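Local coordinates for protein CalS10 (PDB 6UK5) that methylates an amino pentose in calicheamicin biosynthesis, using S-adenosylmethionine as the methyl donor, at the interface of chains A and B. Numbering follows the deposited sequence. Chains: chain A/B, CalS10.

Contact 1: the interface of chains A and B. Residues chain A 173, 178, 201-202; chain B 167-168, 182.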
# COMPACT_ATOMS: atom_id res chain seq x y z
N ARG A 173 -6.54 4.15 -0.73
CA ARG A 173 -6.86 4.25 -2.15
C ARG A 173 -7.77 5.46 -2.32
O ARG A 173 -8.93 5.44 -1.88
CB ARG A 173 -7.54 2.99 -2.67
CG ARG A 173 -7.77 3.00 -4.20
CD ARG A 173 -6.41 3.06 -4.92
NE ARG A 173 -6.46 2.83 -6.36
CZ ARG A 173 -6.80 3.76 -7.26
NH1 ARG A 173 -7.12 4.98 -6.88
NH2 ARG A 173 -6.79 3.46 -8.54
N THR A 178 -3.23 6.37 -5.33
CA THR A 178 -3.14 5.41 -4.24
C THR A 178 -1.83 5.63 -3.50
O THR A 178 -0.78 5.87 -4.11
CB THR A 178 -3.20 3.98 -4.75
OG1 THR A 178 -1.88 3.44 -4.81
CG2 THR A 178 -3.79 3.98 -6.13
N GLY A 201 1.18 6.15 -6.37
CA GLY A 201 0.85 5.92 -7.77
C GLY A 201 -0.36 6.75 -8.15
O GLY A 201 -1.36 6.77 -7.43
N ASP A 202 -0.26 7.45 -9.27
CA ASP A 202 -1.31 8.36 -9.69
C ASP A 202 -1.27 8.49 -11.21
O ASP A 202 -0.66 7.67 -11.90
CB ASP A 202 -1.15 9.71 -8.97
CG ASP A 202 0.23 10.31 -9.15
OD1 ASP A 202 0.90 9.98 -10.16
OD2 ASP A 202 0.65 11.11 -8.28
N VAL B 167 -3.95 2.26 -11.94
CA VAL B 167 -3.09 2.17 -10.76
C VAL B 167 -3.75 1.24 -9.75
O VAL B 167 -4.87 1.51 -9.29
CB VAL B 167 -2.84 3.56 -10.16
CG1 VAL B 167 -2.21 3.43 -8.81
CG2 VAL B 167 -1.97 4.39 -11.08
N GLY B 168 -3.06 0.15 -9.41
CA GLY B 168 -3.55 -0.78 -8.40
C GLY B 168 -2.72 -0.78 -7.13
O GLY B 168 -1.57 -0.33 -7.12
N VAL B 182 2.16 -1.21 -5.01
CA VAL B 182 1.49 -0.28 -5.90
C VAL B 182 1.90 -0.61 -7.33
O VAL B 182 3.09 -0.79 -7.61
CB VAL B 182 1.81 1.19 -5.56
CG1 VAL B 182 1.20 2.11 -6.59
CG2 VAL B 182 1.30 1.52 -4.17
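B:Val167 points its forked side chain and its carbonyl at chain A, where A:Arg173, A:Thr178 and the A:Gly201–A:Asp202 backbone receive them. All lie on the antiparallel strands that this S-adenosylmethionine-dependent methyltransferase carries in addition to its Rossmann-like core, and side chains of one sheet meet both side chains and backbone of the other. The aliphatic chain of A:Arg173 leaves with CG anti to the backbone N (chi1 -174°) and bends at its second torsion, bringing the guanidinium past A:Thr178 to the B:Val167 carbonyl. There the terminal nitrogen NH2 of A:Arg173 donates a hydrogen bond to the backbone O of B:Val167 at 2.8 Å. The donor stays in the carbonyl plane, with a C=O...N angle of 149°, but the oxygen sits 28° out of the guanidinium plane, and the bond is not straight at the hydrogen.

The two methyl branches of B:Val167 divide between neighbouring residues of strand 191-202. CG1 of B:Val167, anti to its own backbone N, lies 3.7 Å from the carbonyl O of A:Gly201, whereas CG2 of B:Val167 turns to the backbone of A:Asp202, 3.6 Å from its carbonyl O. A:Thr178 crosses the valine obliquely with its methyl CG2 foremost, although the modelled separation there is too short to be trusted.

On the other side of A:Thr178, the hydroxyl OG1 faces B:Val182, whose side chain runs past it in the opposite direction. OG1 of A:Thr178 is 3.8 Å from the CG2 methyl of B:Val182 and about equally near CG1. CG1 of B:Val182 also reaches A:Gly201, 4.0 Å from its CA, so that this glycine is approached by methyls of both valines.

Contact 2: the interface of chains A and B. Residues chain A 180, 182, 197-199; chain B 180, 198-201, 206.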
# COMPACT_ATOMS: atom_id res chain seq x y z
N ALA A 180 0.68 4.06 -0.55
CA ALA A 180 1.14 2.97 0.30
C ALA A 180 2.27 3.45 1.20
O ALA A 180 3.07 4.30 0.80
CB ALA A 180 1.61 1.78 -0.54
N VAL A 182 5.05 1.81 4.29
CA VAL A 182 5.60 0.83 5.21
C VAL A 182 6.53 1.58 6.15
O VAL A 182 7.40 2.33 5.70
CB VAL A 182 6.36 -0.29 4.48
CG1 VAL A 182 6.98 -1.26 5.49
CG2 VAL A 182 5.46 -1.01 3.50
N ARG A 197 8.72 4.64 4.42
CA ARG A 197 8.93 4.48 2.98
C ARG A 197 7.57 4.44 2.29
O ARG A 197 6.74 3.58 2.59
CB ARG A 197 9.74 3.22 2.68
CG ARG A 197 11.20 3.42 3.04
CD ARG A 197 12.03 2.18 2.83
NE ARG A 197 12.78 2.29 1.58
CZ ARG A 197 13.83 1.54 1.27
NH1 ARG A 197 14.27 0.62 2.12
NH2 ARG A 197 14.44 1.71 0.10
N TRP A 198 7.36 5.39 1.38
CA TRP A 198 6.08 5.62 0.74
C TRP A 198 6.10 5.20 -0.72
O TRP A 198 7.15 5.24 -1.38
CB TRP A 198 5.72 7.11 0.82
CG TRP A 198 5.61 7.64 2.22
CD1 TRP A 198 6.64 7.94 3.06
CD2 TRP A 198 4.40 7.96 2.93
NE1 TRP A 198 6.15 8.42 4.25
CE2 TRP A 198 4.78 8.44 4.20
CE3 TRP A 198 3.04 7.87 2.62
CZ2 TRP A 198 3.85 8.83 5.15
CZ3 TRP A 198 2.12 8.27 3.57
CH2 TRP A 198 2.53 8.74 4.82
N LEU A 199 4.94 4.80 -1.22
CA LEU A 199 4.70 4.62 -2.64
C LEU A 199 3.44 5.38 -3.02
O LEU A 199 2.37 5.13 -2.45
CB LEU A 199 4.55 3.14 -3.01
CG LEU A 199 5.80 2.27 -3.06
CD1 LEU A 199 5.39 0.82 -3.30
CD2 LEU A 199 6.75 2.74 -4.15
N ALA B 180 3.61 -3.93 1.08
CA ALA B 180 2.84 -2.95 0.34
C ALA B 180 3.18 -3.11 -1.14
O ALA B 180 4.32 -3.41 -1.49
CB ALA B 180 3.16 -1.53 0.80
N TRP B 198 7.08 -3.04 -4.73
CA TRP B 198 6.74 -3.59 -3.42
C TRP B 198 7.56 -2.90 -2.34
O TRP B 198 8.67 -2.42 -2.58
CB TRP B 198 7.01 -5.10 -3.35
CG TRP B 198 6.15 -5.97 -4.21
CD1 TRP B 198 4.96 -6.54 -3.86
CD2 TRP B 198 6.42 -6.39 -5.55
NE1 TRP B 198 4.47 -7.29 -4.90
CE2 TRP B 198 5.34 -7.21 -5.96
CE3 TRP B 198 7.46 -6.15 -6.46
CZ2 TRP B 198 5.28 -7.80 -7.22
CZ3 TRP B 198 7.39 -6.73 -7.71
CH2 TRP B 198 6.32 -7.54 -8.08
N LEU B 199 6.99 -2.85 -1.14
CA LEU B 199 7.71 -2.47 0.07
C LEU B 199 7.52 -3.60 1.07
O LEU B 199 6.39 -3.95 1.42
CB LEU B 199 7.20 -1.14 0.63
CG LEU B 199 7.63 0.10 -0.15
CD1 LEU B 199 6.95 1.33 0.42
CD2 LEU B 199 9.14 0.26 -0.12
N VAL B 200 8.63 -4.15 1.55
CA VAL B 200 8.63 -5.24 2.52
C VAL B 200 9.26 -4.72 3.80
O VAL B 200 10.45 -4.37 3.81
CB VAL B 200 9.40 -6.47 1.99
CG1 VAL B 200 9.31 -7.62 2.97
CG2 VAL B 200 8.90 -6.87 0.60
N GLY B 201 8.48 -4.67 4.87
CA GLY B 201 8.96 -4.27 6.18
C GLY B 201 8.88 -5.43 7.15
O GLY B 201 7.85 -6.11 7.24
N ILE B 206 13.34 -2.40 6.08
CA ILE B 206 12.40 -2.19 4.99
C ILE B 206 13.16 -2.34 3.67
O ILE B 206 14.12 -1.61 3.42
CB ILE B 206 11.71 -0.83 5.07
CG1 ILE B 206 11.02 -0.66 6.42
CG2 ILE B 206 10.67 -0.71 3.97
CD1 ILE B 206 10.48 0.74 6.66
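The guanidinium nitrogen NH1 of A:Arg197 comes within 2.6 Å of the backbone O of B:Ile206, the closest polar approach across this patch, yet the N-H directions implied by the guanidinium point elsewhere, so the pair is not a hydrogen bond as built. The setting is the face-to-face packing of antiparallel sheets, a feature added to the Rossmann-like S-adenosylmethionine-dependent methyltransferase fold, and most of the contact is aliphatic. A:Arg197 and B:Ile206 slide past each other in opposite directions: the bend at the third torsion of the arginine turns its end toward the isoleucine backbone, while CD of A:Arg197 lies alongside CG2 of B:Ile206 at 3.4 Å. An alanine in place of A:Arg197 would probably leave a gap beside the CG2 methyl of B:Ile206, where the arginine CD now packs, and leave the carbonyl without a guanidinium beside it.

A:Val182 wedges its two methyls between different partners. With CG1 anti to the backbone N (chi1 177°), CG1 of A:Val182 reaches the CA of B:Gly201 at 3.7 Å, where the lack of a side chain probably lets the methyl rest against the main chain, and CG1 also approaches the CG2 methyl of B:Ile206. The other branch, CG2 of A:Val182, packs 3.4 Å from the CB of B:Leu199 and 3.6 Å from the CB of B:Ala180. The CD1 methyl of B:Ile206 lies 3.6 Å from the backbone O of A:Val182.

B:Leu199 slides antiparallel past that valine and meets its own counterpart tip to tip. Both leucines hold CG anti to the carbonyl carbon (chi1 -75°), and CG of A:Leu199 stands 3.8 Å from CD1 of B:Leu199. The CD1 and CD2 methyls of B:Leu199 also lie over the CB of A:Arg197. Beside the leucine pair the two Ala180 methyls face each other, CB of A:Ala180 to CB of B:Ala180 at 3.9 Å.

The C-alpha centres of contact 1 and contact 2 lie about 13 Å apart on one continuous interface between paired sheets. Strands 177-188 and 191-202 of chain A serve both, and chain B contributes strand 177-188 to each. Because the interface is two-fold symmetric, Val182 and Gly201 recur with chains exchanged: chain B supplies the valine in contact 1 and the glycine in contact 2. The meeting of like residues places contact 2 close to the axis, with contact 1 farther out. This arrangement is consistent with a dimer joined through the added sheets, although the structure alone does not show that it forms in solution.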